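Local coordinates for protein calreticulin, putative (Trypanosoma cruzi, PDB 5HCF) that probably acts as a lectin-like chaperone, binding carbohydrate and peptide through a globular domain with the legume lectin fold, at residues V2-E7 / K225-G230; S55-T60 / L208-I213; I62-K67 / H202-P207; K89-M94 / G101-W106. All coordinates share one frame; numbering follows the deposited sequence. Where two conformers were deposited one is given.

Interaction 1. Residues V2-E7 / K225-G230; sequences VYFHEE and KDIVIG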
loop_
_atom_site.group_PDB
_atom_site.type_symbol
_atom_site.label_atom_id
_atom_site.label_comp_id
_atom_site.label_asym_id
_atom_site.label_seq_id
_atom_site.Cartn_x
_atom_site.Cartn_y
_atom_site.Cartn_z
ATOM N N VAL A 2 2.584 14.688 -9.856
ATOM C CA VAL A 2 2.659 14.037 -8.551
ATOM C C VAL A 2 1.585 14.661 -7.672
ATOM O O VAL A 2 1.736 15.785 -7.198
ATOM C CB VAL A 2 4.036 14.193 -7.879
ATOM C CG1 VAL A 2 3.988 13.697 -6.438
ATOM C CG2 VAL A 2 5.102 13.453 -8.662
ATOM N N TYR A 3 0.504 13.923 -7.446
ATOM C CA TYR A 3 -0.641 14.469 -6.731
ATOM C C TYR A 3 -0.397 14.627 -5.238
ATOM O O TYR A 3 -1.017 15.466 -4.581
ATOM C CB TYR A 3 -1.870 13.582 -6.930
ATOM C CG TYR A 3 -2.232 13.284 -8.365
ATOM C CD1 TYR A 3 -2.489 14.307 -9.270
ATOM C CD2 TYR A 3 -2.365 11.969 -8.804
ATOM C CE1 TYR A 3 -2.843 14.028 -10.582
ATOM C CE2 TYR A 3 -2.720 11.680 -10.110
ATOM C CZ TYR A 3 -2.960 12.711 -10.995
ATOM O OH TYR A 3 -3.310 12.419 -12.294
ATOM N N PHE A 4 0.523 13.834 -4.705
ATOM C CA PHE A 4 0.587 13.662 -3.266
ATOM C C PHE A 4 1.877 12.989 -2.840
ATOM O O PHE A 4 2.349 12.059 -3.495
ATOM C CB PHE A 4 -0.624 12.845 -2.801
ATOM C CG PHE A 4 -0.667 12.599 -1.323
ATOM C CD1 PHE A 4 -1.228 13.537 -0.467
ATOM C CD2 PHE A 4 -0.168 11.426 -0.789
ATOM C CE1 PHE A 4 -1.274 13.311 0.896
ATOM C CE2 PHE A 4 -0.212 11.196 0.575
ATOM C CZ PHE A 4 -0.764 12.138 1.417
ATOM N N HIS A 5 2.450 13.471 -1.745
ATOM C CA HIS A 5 3.661 12.884 -1.194
ATOM C C HIS A 5 3.720 13.090 0.315
ATOM O O HIS A 5 4.137 14.144 0.789
ATOM C CB HIS A 5 4.905 13.485 -1.851
ATOM C CG HIS A 5 6.187 12.862 -1.393
ATOM N ND1 HIS A 5 7.424 13.382 -1.709
ATOM C CD2 HIS A 5 6.427 11.754 -0.651
ATOM C CE1 HIS A 5 8.367 12.628 -1.177
ATOM N NE2 HIS A 5 7.788 11.632 -0.528
ATOM N N GLU A 6 3.304 12.074 1.066
ATOM C CA GLU A 6 3.393 12.128 2.520
ATOM C C GLU A 6 4.792 11.743 2.988
ATOM O O GLU A 6 5.213 10.597 2.832
ATOM C CB GLU A 6 2.350 11.210 3.163
ATOM C CG GLU A 6 2.324 11.291 4.675
ATOM C CD GLU A 6 2.096 12.705 5.171
ATOM O OE1 GLU A 6 0.945 13.182 5.094
ATOM O OE2 GLU A 6 3.068 13.343 5.634
ATOM N N GLU A 7 5.503 12.704 3.571
ATOM C CA GLU A 7 6.857 12.465 4.063
ATOM C C GLU A 7 6.837 12.064 5.530
ATOM O O GLU A 7 7.834 11.580 6.071
ATOM C CB GLU A 7 7.728 13.707 3.870
ATOM C CG GLU A 7 8.059 13.997 2.423
ATOM C CD GLU A 7 8.480 15.431 2.201
ATOM O OE1 GLU A 7 7.612 16.324 2.295
ATOM O OE2 GLU A 7 9.675 15.664 1.935
ATOM N N LYS A 225 6.686 5.348 5.433
ATOM C CA LYS A 225 7.270 6.535 4.809
ATOM C C LYS A 225 6.850 6.734 3.353
ATOM O O LYS A 225 6.444 5.791 2.671
ATOM C CB LYS A 225 8.799 6.481 4.875
ATOM C CG LYS A 225 9.389 6.809 6.232
ATOM C CD LYS A 225 10.902 6.619 6.229
ATOM C CE LYS A 225 11.584 7.530 5.220
ATOM N NZ LYS A 225 11.186 8.945 5.407
ATOM N N ASP A 226 6.961 7.981 2.901
ATOM C CA ASP A 226 6.868 8.345 1.494
ATOM C C ASP A 226 5.677 7.739 0.754
ATOM O O ASP A 226 5.850 6.971 -0.199
ATOM C CB ASP A 226 8.164 7.953 0.781
ATOM C CG ASP A 226 9.378 8.664 1.350
ATOM O OD1 ASP A 226 9.487 9.897 1.178
ATOM O OD2 ASP A 226 10.222 7.988 1.976
ATOM N N ILE A 227 4.470 8.088 1.189
ATOM C CA ILE A 227 3.273 7.732 0.438
ATOM C C ILE A 227 3.143 8.657 -0.768
ATOM O O ILE A 227 2.752 9.816 -0.635
ATOM C CB ILE A 227 2.008 7.810 1.306
ATOM C CG1 ILE A 227 2.139 6.863 2.499
ATOM C CG2 ILE A 227 0.769 7.470 0.485
ATOM C CD1 ILE A 227 0.987 6.933 3.470
ATOM N N VAL A 228 3.489 8.136 -1.942
ATOM C CA VAL A 228 3.470 8.919 -3.173
ATOM C C VAL A 228 2.371 8.463 -4.123
ATOM O O VAL A 228 2.150 7.269 -4.308
ATOM C CB VAL A 228 4.820 8.838 -3.909
ATOM C CG1 VAL A 228 4.825 9.767 -5.106
ATOM C CG2 VAL A 228 5.963 9.172 -2.964
ATOM N N ILE A 229 1.680 9.425 -4.721
ATOM C CA ILE A 229 0.663 9.125 -5.720
ATOM C C ILE A 229 0.759 10.106 -6.888
ATOM O O ILE A 229 0.867 11.319 -6.687
ATOM C CB ILE A 229 -0.755 9.158 -5.109
ATOM C CG1 ILE A 229 -0.807 8.275 -3.858
ATOM C CG2 ILE A 229 -1.792 8.691 -6.125
ATOM C CD1 ILE A 229 -2.149 8.261 -3.163
ATOM N N GLY A 230 0.725 9.569 -8.107
ATOM C CA GLY A 230 0.865 10.367 -9.311
ATOM C C GLY A 230 0.357 9.657 -10.556
ATOM O O GLY A 230 -0.291 8.613 -10.471
#
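In His5, CG is anti to the backbone N (chi1 -176°); in Asp226, CG is anti to the carbonyl carbon (chi1 -61°). The two side chains lie side by side, pointing the same way, across an antiparallel strand pair of the legume lectin-type sandwich. His5 NE2 donates to Asp226 OD1 over 3.0 Å, almost straight, using the anti lone pair of that oxygen. The acceptor lies close to the imidazole plane, which probably fixes the ring rotation. Val228 CG2 packs against the His5 ring, 3.5 Å from His5 CD2. Leu239 of helix 233-243 packs on both His5 and Val228.

The strands are not in perfect register. Tyr3 and Phe4 both face Ile229, a classic beta bulge, and their N atoms share Ile229 O in two weak bonds. Asp226 and Ile227 both face Glu6, a G1 bulge. Between the bulges, Ile229 N bonds to Phe4 O and Glu6 N to Ile227 O. Phe4, Glu6, Ile227 and Ile229 are on the face away from His5 and Val228; the Glu6 carboxylate bonds to His13, Trp14 and the N of Phe8. Phe4 lies beside Ile227, with Phe4 CE2 3.9 Å from Ile227 CG2.

Interaction 2. Residues S55-T60 / L208-I213; sequences STAFPT and LTHVGI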
loop_
_atom_site.group_PDB
_atom_site.type_symbol
_atom_site.label_atom_id
_atom_site.label_comp_id
_atom_site.label_asym_id
_atom_site.label_seq_id
_atom_site.Cartn_x
_atom_site.Cartn_y
_atom_site.Cartn_z
ATOM N N SER A 55 -6.005 8.558 9.071
ATOM C CA SER A 55 -6.140 8.925 7.667
ATOM C C SER A 55 -5.881 10.406 7.438
ATOM O O SER A 55 -5.894 11.207 8.373
ATOM C CB SER A 55 -7.539 8.563 7.148
ATOM O OG SER A 55 -8.549 8.958 8.063
ATOM N N THR A 56 -5.630 10.758 6.185
ATOM C CA THR A 56 -5.496 12.153 5.803
ATOM C C THR A 56 -6.148 12.351 4.440
ATOM O O THR A 56 -6.239 11.416 3.644
ATOM C CB THR A 56 -4.023 12.605 5.758
ATOM O OG1 THR A 56 -3.962 14.031 5.630
ATOM C CG2 THR A 56 -3.293 11.954 4.592
ATOM N N ALA A 57 -6.609 13.567 4.178
ATOM C CA ALA A 57 -7.294 13.860 2.929
ATOM C C ALA A 57 -6.328 14.412 1.894
ATOM O O ALA A 57 -5.451 15.217 2.218
ATOM C CB ALA A 57 -8.434 14.839 3.166
ATOM N N PHE A 58 -6.480 13.956 0.652
ATOM C CA PHE A 58 -5.737 14.534 -0.457
ATOM C C PHE A 58 -6.146 15.996 -0.601
ATOM O O PHE A 58 -7.331 16.319 -0.510
ATOM C CB PHE A 58 -6.012 13.775 -1.759
ATOM C CG PHE A 58 -5.717 12.303 -1.687
ATOM C CD1 PHE A 58 -4.495 11.843 -1.218
ATOM C CD2 PHE A 58 -6.664 11.373 -2.097
ATOM C CE1 PHE A 58 -4.225 10.484 -1.157
ATOM C CE2 PHE A 58 -6.398 10.015 -2.038
ATOM C CZ PHE A 58 -5.177 9.570 -1.567
ATOM N N PRO A 59 -5.170 16.884 -0.842
ATOM C CA PRO A 59 -5.483 18.309 -1.012
ATOM C C PRO A 59 -6.455 18.507 -2.168
ATOM O O PRO A 59 -7.354 19.345 -2.101
ATOM C CB PRO A 59 -4.120 18.949 -1.309
ATOM C CG PRO A 59 -3.097 17.925 -0.922
ATOM C CD PRO A 59 -3.746 16.590 -1.070
ATOM N N THR A 60 -6.267 17.718 -3.220
ATOM C CA THR A 60 -7.203 17.666 -4.332
ATOM C C THR A 60 -7.563 16.211 -4.612
ATOM O O THR A 60 -6.686 15.345 -4.604
ATOM C CB THR A 60 -6.619 18.311 -5.605
ATOM O OG1 THR A 60 -6.060 19.591 -5.283
ATOM C CG2 THR A 60 -7.699 18.486 -6.662
ATOM N N LEU A 208 -10.876 9.575 -5.676
ATOM C CA LEU A 208 -10.214 9.166 -4.445
ATOM C C LEU A 208 -9.970 10.380 -3.566
ATOM O O LEU A 208 -9.511 11.412 -4.043
ATOM C CB LEU A 208 -8.892 8.456 -4.739
ATOM C CG LEU A 208 -8.975 7.167 -5.554
ATOM C CD1 LEU A 208 -7.585 6.582 -5.790
ATOM C CD2 LEU A 208 -9.877 6.166 -4.866
ATOM N N THR A 209 -10.242 10.247 -2.274
ATOM C CA THR A 209 -10.305 11.418 -1.415
ATOM C C THR A 209 -9.428 11.306 -0.161
ATOM O O THR A 209 -9.003 12.319 0.389
ATOM C CB THR A 209 -11.757 11.688 -0.994
ATOM O OG1 THR A 209 -11.874 13.023 -0.494
ATOM C CG2 THR A 209 -12.189 10.705 0.075
ATOM N N HIS A 210 -9.160 10.086 0.291
ATOM C CA HIS A 210 -8.311 9.885 1.464
ATOM C C HIS A 210 -7.300 8.760 1.277
ATOM O O HIS A 210 -7.517 7.836 0.494
ATOM C CB HIS A 210 -9.157 9.573 2.703
ATOM C CG HIS A 210 -10.029 10.705 3.153
ATOM N ND1 HIS A 210 -11.385 10.731 2.929
ATOM C CD2 HIS A 210 -9.733 11.832 3.843
ATOM C CE1 HIS A 210 -11.893 11.837 3.449
ATOM N NE2 HIS A 210 -10.913 12.521 4.005
ATOM N N VAL A 211 -6.190 8.852 2.004
ATOM C CA VAL A 211 -5.332 7.699 2.236
ATOM C C VAL A 211 -5.462 7.335 3.709
ATOM O O VAL A 211 -5.488 8.213 4.571
ATOM C CB VAL A 211 -3.859 7.973 1.874
ATOM C CG1 VAL A 211 -3.291 9.075 2.750
ATOM C CG2 VAL A 211 -3.039 6.710 2.025
ATOM N N GLY A 212 -5.546 6.045 4.004
ATOM C CA GLY A 212 -5.673 5.609 5.381
ATOM C C GLY A 212 -4.799 4.424 5.716
ATOM O O GLY A 212 -4.519 3.580 4.863
ATOM N N ILE A 213 -4.369 4.361 6.970
ATOM C CA ILE A 213 -3.657 3.201 7.476
ATOM C C ILE A 213 -4.542 2.476 8.470
ATOM O O ILE A 213 -4.824 2.977 9.557
ATOM C CB ILE A 213 -2.320 3.579 8.140
ATOM C CG1 ILE A 213 -1.297 3.970 7.072
ATOM C CG2 ILE A 213 -1.784 2.420 8.951
ATOM C CD1 ILE A 213 -0.089 4.709 7.610
#
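Thr56 and Val211 form a hydrogen-bonded antiparallel pair, flanked by the non-hydrogen-bonded pairs Ser55-Gly212 and Ala57-His210, and the short strands run at 153°. They are adjacent strands in one sheet of the legume lectin-type sandwich. Thr56 N to Val211 O and Val211 N to Thr56 O both measure 3.0 Å and run nearly along the C=O axis. Phe58 N also bonds to Thr209 O, but sits above the carbonyl plane.

On one face, Thr56 and Val211 lie side by side. Both place a methyl between the backbone N and the carbonyl carbon, Val211 CG1 with chi1 63°, and Thr56 CG2 packs closely on it at 3.4 Å. Thr56 OG1 bonds to His13 O. On the opposite face, the His210 ring brings CD2 to 3.3 Å from Ala57 CB.

Phe58 is the main apolar group. Its CG stands anti to the carbonyl carbon (chi1 -56°). In its ring, CD2 is near Leu208 O, and CE2 and CZ are near His210 O. His210 CA lies over one ring face, toward the rim. Phe58 also meets Phe4 edge-to-face and touches Ile229, both from the other sheet. Its side chain crosses Val211 at about a right angle, with Phe58 CE1 4.0 Å from Val211 CB.

Interaction 3. Residues I62-K67 / H202-P207; sequences INNEKK and HKVPEP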
loop_
_atom_site.group_PDB
_atom_site.type_symbol
_atom_site.label_atom_id
_atom_site.label_comp_id
_atom_site.label_asym_id
_atom_site.label_seq_id
_atom_site.Cartn_x
_atom_site.Cartn_y
_atom_site.Cartn_z
ATOM N N ILE A 62 -8.362 12.701 -6.388
ATOM C CA ILE A 62 -7.520 12.087 -7.408
ATOM C C ILE A 62 -8.309 11.192 -8.358
ATOM O O ILE A 62 -9.031 10.294 -7.929
ATOM C CB ILE A 62 -6.384 11.256 -6.764
ATOM C CG1 ILE A 62 -5.467 12.161 -5.939
ATOM C CG2 ILE A 62 -5.584 10.516 -7.821
ATOM C CD1 ILE A 62 -4.475 11.405 -5.080
ATOM N N ASN A 63 -8.174 11.450 -9.653
ATOM C CA ASN A 63 -8.795 10.607 -10.666
ATOM C C ASN A 63 -7.747 10.030 -11.606
ATOM O O ASN A 63 -6.590 10.449 -11.591
ATOM C CB ASN A 63 -9.841 11.393 -11.457
ATOM C CG ASN A 63 -11.085 10.574 -11.753
ATOM O OD1 ASN A 63 -11.002 9.448 -12.247
ATOM N ND2 ASN A 63 -12.250 11.140 -11.452
ATOM N N ASN A 64 -8.157 9.070 -12.427
ATOM C CA ASN A 64 -7.255 8.459 -13.393
ATOM C C ASN A 64 -7.960 8.098 -14.701
ATOM O O ASN A 64 -7.744 7.023 -15.252
ATOM C CB ASN A 64 -6.584 7.218 -12.794
ATOM C CG ASN A 64 -7.584 6.167 -12.358
ATOM O OD1 ASN A 64 -8.687 6.491 -11.914
ATOM N ND2 ASN A 64 -7.210 4.897 -12.496
ATOM N N GLU A 65 -8.799 8.999 -15.202
ATOM C CA GLU A 65 -9.486 8.755 -16.468
ATOM C C GLU A 65 -8.496 8.785 -17.633
ATOM O O GLU A 65 -7.842 9.803 -17.868
ATOM C CB GLU A 65 -10.591 9.784 -16.695
ATOM C CG GLU A 65 -11.610 9.341 -17.723
ATOM C CD GLU A 65 -12.697 10.363 -17.938
ATOM O OE1 GLU A 65 -13.243 10.416 -19.061
ATOM O OE2 GLU A 65 -13.009 11.109 -16.985
ATOM N N LYS A 66 -8.384 7.662 -18.343
ATOM C CA LYS A 66 -7.482 7.547 -19.490
ATOM C C LYS A 66 -6.055 7.973 -19.163
ATOM O O LYS A 66 -5.339 8.503 -20.012
ATOM C CB LYS A 66 -8.029 8.311 -20.695
ATOM C CG LYS A 66 -9.241 7.648 -21.353
ATOM C CD LYS A 66 -9.619 8.388 -22.644
ATOM C CE LYS A 66 -10.747 7.657 -23.371
ATOM N NZ LYS A 66 -10.238 6.335 -23.916
ATOM N N LYS A 67 -5.656 7.723 -17.919
ATOM C CA LYS A 67 -4.370 8.166 -17.397
ATOM C C LYS A 67 -3.843 7.124 -16.415
ATOM O O LYS A 67 -4.607 6.318 -15.877
ATOM C CB LYS A 67 -4.485 9.528 -16.711
ATOM C CG LYS A 67 -4.877 10.657 -17.640
ATOM C CD LYS A 67 -5.216 11.914 -16.857
ATOM C CE LYS A 67 -3.995 12.452 -16.121
ATOM N NZ LYS A 67 -2.905 12.824 -17.068
ATOM N N HIS A 202 -9.286 -0.250 -14.767
ATOM C CA HIS A 202 -8.260 0.543 -14.093
ATOM C C HIS A 202 -8.821 1.770 -13.382
ATOM O O HIS A 202 -8.248 2.240 -12.401
ATOM C CB HIS A 202 -7.207 0.994 -15.104
ATOM C CG HIS A 202 -7.615 2.197 -15.893
ATOM N ND1 HIS A 202 -7.337 3.485 -15.487
ATOM C CD2 HIS A 202 -8.306 2.312 -17.053
ATOM C CE1 HIS A 202 -7.823 4.339 -16.368
ATOM N NE2 HIS A 202 -8.415 3.652 -17.328
ATOM N N LYS A 203 -9.942 2.282 -13.881
ATOM C CA LYS A 203 -10.482 3.554 -13.411
ATOM C C LYS A 203 -11.176 3.474 -12.063
ATOM O O LYS A 203 -11.944 2.556 -11.790
ATOM C CB LYS A 203 -11.449 4.112 -14.458
ATOM C CG LYS A 203 -11.884 5.546 -14.236
ATOM C CD LYS A 203 -12.977 5.908 -15.234
ATOM C CE LYS A 203 -14.318 5.293 -14.831
ATOM N NZ LYS A 203 -15.130 6.086 -13.872
ATOM N N VAL A 204 -10.894 4.458 -11.220
ATOM C CA VAL A 204 -11.576 4.575 -9.947
ATOM C C VAL A 204 -13.046 4.880 -10.194
ATOM O O VAL A 204 -13.371 5.757 -10.994
ATOM C CB VAL A 204 -10.944 5.676 -9.069
ATOM C CG1 VAL A 204 -9.507 5.309 -8.713
ATOM C CG2 VAL A 204 -10.998 7.023 -9.774
ATOM N N PRO A 205 -13.943 4.138 -9.526
ATOM C CA PRO A 205 -15.382 4.345 -9.721
ATOM C C PRO A 205 -15.793 5.741 -9.266
ATOM O O PRO A 205 -16.465 6.458 -10.004
ATOM C CB PRO A 205 -16.021 3.262 -8.849
ATOM C CG PRO A 205 -14.999 2.938 -7.827
ATOM C CD PRO A 205 -13.658 3.146 -8.476
ATOM N N GLU A 206 -15.382 6.115 -8.060
ATOM C CA GLU A 206 -15.540 7.481 -7.586
ATOM C C GLU A 206 -14.157 8.087 -7.395
ATOM O O GLU A 206 -13.176 7.358 -7.293
ATOM C CB GLU A 206 -16.350 7.538 -6.287
ATOM C CG GLU A 206 -17.785 7.046 -6.423
ATOM C CD GLU A 206 -18.521 7.703 -7.588
ATOM O OE1 GLU A 206 -18.188 8.857 -7.942
ATOM O OE2 GLU A 206 -19.434 7.060 -8.152
ATOM N N PRO A 207 -14.072 9.425 -7.371
ATOM C CA PRO A 207 -12.771 10.058 -7.119
ATOM C C PRO A 207 -12.199 9.670 -5.757
ATOM O O PRO A 207 -12.951 9.467 -4.803
ATOM C CB PRO A 207 -13.090 11.555 -7.183
ATOM C CG PRO A 207 -14.547 11.652 -6.885
ATOM C CD PRO A 207 -15.175 10.402 -7.420
HETATM O O HOH W 1 -4.986 4.390 -14.224
#
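Asn64 joins the two loops with both ends of its side-chain amide. Its OD1 accepts from Val204 N over 3.1 Å; the bond is almost straight and lies on a lone pair in the carbonyl plane. Its ND2 donates to His202 O over 2.9 Å. That oxygen lies near the amide plane, but ND2 sits above the plane of the His202 carbonyl. Two main-chain groups two residues apart thus fix the rotation of the amide. Val204 CG2 also presses on Asn64 OD1.

A water forms the next layer. It accepts from Asn64 ND2 and donates to Lys67 O at 2.6 Å. In the conformer of His202 described here, it also bonds to His202 ND1 at 2.8 Å. In that conformer the imidazole stands nearly perpendicular to the Asn64 amide, the planes being 82° apart.

Further out, Asn64 to Lys67 form a type II turn, and it is Lys67 O that accepts from the water. In one conformer of Asn63, its OD1 accepts from Asn64 N, the first residue of the turn. Asn156 OD1 holds His202 N from another loop.

This is a loop-to-loop contact in the lectin-like domain. Leu69 at the start of strand 69-76 packs on Ile62 and Asn64, and Tyr3 of strand 2-6 also packs on Ile62. The 202-207 loop meets Trp106 through Val204 and Pro205, then enters strand 208-217.

Interaction 4. Residues K89-M94 / G101-W106; sequences KLLPSM and GETKYW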
loop_
_atom_site.group_PDB
_atom_site.type_symbol
_atom_site.label_atom_id
_atom_site.label_comp_id
_atom_site.label_asym_id
_atom_site.label_seq_id
_atom_site.Cartn_x
_atom_site.Cartn_y
_atom_site.Cartn_z
ATOM N N LYS A 89 -4.472 2.069 2.433
ATOM C CA LYS A 89 -5.715 2.063 1.670
ATOM C C LYS A 89 -5.965 3.406 0.994
ATOM O O LYS A 89 -5.649 4.460 1.549
ATOM C CB LYS A 89 -6.900 1.720 2.576
ATOM C CG LYS A 89 -6.859 0.319 3.181
ATOM C CD LYS A 89 -8.069 0.095 4.072
ATOM C CE LYS A 89 -8.245 -1.364 4.423
ATOM N NZ LYS A 89 -9.446 -1.574 5.275
ATOM N N LEU A 90 -6.547 3.361 -0.200
ATOM C CA LEU A 90 -6.979 4.572 -0.887
ATOM C C LEU A 90 -8.505 4.567 -0.956
ATOM O O LEU A 90 -9.104 3.617 -1.458
ATOM C CB LEU A 90 -6.360 4.660 -2.286
ATOM C CG LEU A 90 -4.841 4.461 -2.358
ATOM C CD1 LEU A 90 -4.350 4.543 -3.791
ATOM C CD2 LEU A 90 -4.121 5.476 -1.489
ATOM N N LEU A 91 -9.131 5.621 -0.439
ATOM C CA LEU A 91 -10.575 5.607 -0.241
ATOM C C LEU A 91 -11.272 6.793 -0.885
ATOM O O LEU A 91 -10.736 7.903 -0.898
ATOM C CB LEU A 91 -10.904 5.588 1.253
ATOM C CG LEU A 91 -10.093 4.657 2.159
ATOM C CD1 LEU A 91 -8.948 5.396 2.837
ATOM C CD2 LEU A 91 -10.991 4.003 3.199
ATOM N N PRO A 92 -12.483 6.556 -1.419
ATOM C CA PRO A 92 -13.397 7.622 -1.841
ATOM C C PRO A 92 -13.991 8.315 -0.616
ATOM O O PRO A 92 -13.663 7.915 0.501
ATOM C CB PRO A 92 -14.465 6.876 -2.643
ATOM C CG PRO A 92 -14.469 5.509 -2.070
ATOM C CD PRO A 92 -13.043 5.217 -1.676
ATOM N N SER A 93 -14.827 9.330 -0.825
ATOM C CA SER A 93 -15.362 10.146 0.266
ATOM C C SER A 93 -15.758 9.344 1.503
ATOM O O SER A 93 -16.593 8.443 1.432
ATOM C CB SER A 93 -16.569 10.946 -0.220
ATOM O OG SER A 93 -16.994 11.846 0.785
ATOM N N MET A 94 -15.144 9.680 2.634
ATOM C CA MET A 94 -15.449 9.023 3.899
ATOM C C MET A 94 -15.266 9.963 5.089
ATOM O O MET A 94 -14.643 11.011 4.966
ATOM C CB MET A 94 -14.563 7.796 4.078
ATOM C CG MET A 94 -13.093 8.142 4.146
ATOM S SD MET A 94 -12.123 6.838 4.911
ATOM C CE MET A 94 -12.645 7.016 6.608
ATOM N N GLY A 101 -12.071 -0.919 9.503
ATOM C CA GLY A 101 -11.912 -2.014 8.563
ATOM C C GLY A 101 -13.006 -2.155 7.520
ATOM O O GLY A 101 -12.761 -2.679 6.437
ATOM N N GLU A 102 -14.207 -1.683 7.838
ATOM C CA GLU A 102 -15.362 -1.869 6.962
ATOM C C GLU A 102 -15.578 -0.691 6.013
ATOM O O GLU A 102 -16.353 -0.786 5.063
ATOM C CB GLU A 102 -16.626 -2.096 7.793
ATOM C CG GLU A 102 -16.501 -3.193 8.834
ATOM C CD GLU A 102 -16.638 -4.575 8.235
ATOM O OE1 GLU A 102 -17.678 -5.228 8.472
ATOM O OE2 GLU A 102 -15.699 -5.007 7.530
ATOM N N THR A 103 -14.913 0.424 6.289
ATOM C CA THR A 103 -14.973 1.587 5.409
ATOM C C THR A 103 -14.644 1.206 3.969
ATOM O O THR A 103 -13.651 0.522 3.711
ATOM C CB THR A 103 -14.006 2.690 5.871
ATOM O OG1 THR A 103 -14.125 2.875 7.288
ATOM C CG2 THR A 103 -14.301 3.999 5.152
ATOM N N LYS A 104 -15.475 1.655 3.034
ATOM C CA LYS A 104 -15.279 1.326 1.631
ATOM C C LYS A 104 -14.000 1.949 1.086
ATOM O O LYS A 104 -13.822 3.169 1.125
ATOM C CB LYS A 104 -16.470 1.787 0.792
ATOM C CG LYS A 104 -16.212 1.731 -0.710
ATOM C CD LYS A 104 -17.464 2.022 -1.523
ATOM C CE LYS A 104 -17.176 1.947 -3.019
ATOM N NZ LYS A 104 -18.399 2.167 -3.851
ATOM N N TYR A 105 -13.108 1.103 0.582
ATOM C CA TYR A 105 -11.898 1.572 -0.078
ATOM C C TYR A 105 -11.944 1.188 -1.550
ATOM O O TYR A 105 -12.760 0.361 -1.950
ATOM C CB TYR A 105 -10.648 0.994 0.595
ATOM C CG TYR A 105 -10.606 -0.519 0.609
ATOM C CD1 TYR A 105 -11.094 -1.234 1.692
ATOM C CD2 TYR A 105 -10.096 -1.233 -0.469
ATOM C CE1 TYR A 105 -11.071 -2.611 1.706
ATOM C CE2 TYR A 105 -10.070 -2.613 -0.463
ATOM C CZ TYR A 105 -10.558 -3.295 0.628
ATOM O OH TYR A 105 -10.533 -4.670 0.642
ATOM N N TRP A 106 -11.085 1.803 -2.354
ATOM C CA TRP A 106 -10.904 1.381 -3.735
ATOM C C TRP A 106 -9.716 0.437 -3.824
ATOM O O TRP A 106 -9.749 -0.548 -4.558
ATOM C CB TRP A 106 -10.687 2.570 -4.669
ATOM C CG TRP A 106 -10.317 2.153 -6.078
ATOM C CD1 TRP A 106 -11.115 1.502 -6.978
ATOM C CD2 TRP A 106 -9.058 2.356 -6.736
ATOM N NE1 TRP A 106 -10.430 1.289 -8.153
ATOM C CE2 TRP A 106 -9.168 1.805 -8.031
ATOM C CE3 TRP A 106 -7.850 2.951 -6.357
ATOM C CZ2 TRP A 106 -8.114 1.831 -8.949
ATOM C CZ3 TRP A 106 -6.805 2.978 -7.270
ATOM C CH2 TRP A 106 -6.942 2.420 -8.550
#
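Leu90 and Trp106 join the backbones: Trp106 N donates to Leu90 O over 2.8 Å, nearly straight, and Leu91 lies nearest Tyr105, with their CA atoms 4.2 Å apart. The contact closes the connection between adjacent antiparallel strands 83-91 and 107-114 of the seven-stranded sheet in this legume lectin-type fold. Segment 101-106 is itself irregular, but it leads directly into strand 107-114.

Lys89 runs obliquely across Tyr105. Its chain is extended beyond CG, and CE comes to 3.9 Å from Tyr105 CD1. Tyr105 CG sits between its own backbone N and carbonyl carbon (chi1 58°). The Lys89 ammonium is held by a salt bridge to Asp214 in strand 208-217.

Leu91 CD2 packs on Lys104 O, Tyr105 CB and Thr103 CG2, the last at 3.8 Å. Pro92 CD also packs on Lys104 O, at 3.6 Å. Trp106 turns to other neighbours, packing on Leu69, Leu124 and Leu208.

Thr103 has CG2 anti to the backbone N and OG1 anti to the carbonyl carbon (chi1 -46° for OG1). OG1 accepts from His100 N, while the methyl meets Met94. The two side chains cross at about a right angle, with Thr103 CG2 3.6 Å from Met94 SD and 3.7 Å from Met94 CE.

How the interactions relate
From the N terminus, strand 2-6 pairs with 225-230, so interaction 1 closes the longest loop. Interaction 2 lies within it and joins 55-60 to 208-213. Interaction 3 lies within that, from 62-67 to 202-207, and interaction 4 is innermost, closing the short connection from 89-94 to 101-106. The contacts nest and none cross. Interactions 2 and 4 belong to one sheet: Thr209 N to Leu91 O and Gly212 O to Lys89 N probably hydrogen-bond. Interaction 1 lies in the other sheet and reaches interaction 4 where Ile229 packs on Leu90. Interaction 3 joins loops beside both. Leu208 O probably bonds to Ile62 N, Tyr3 OH packs on Lys67 CE, and Pro207 O on Pro92 CB.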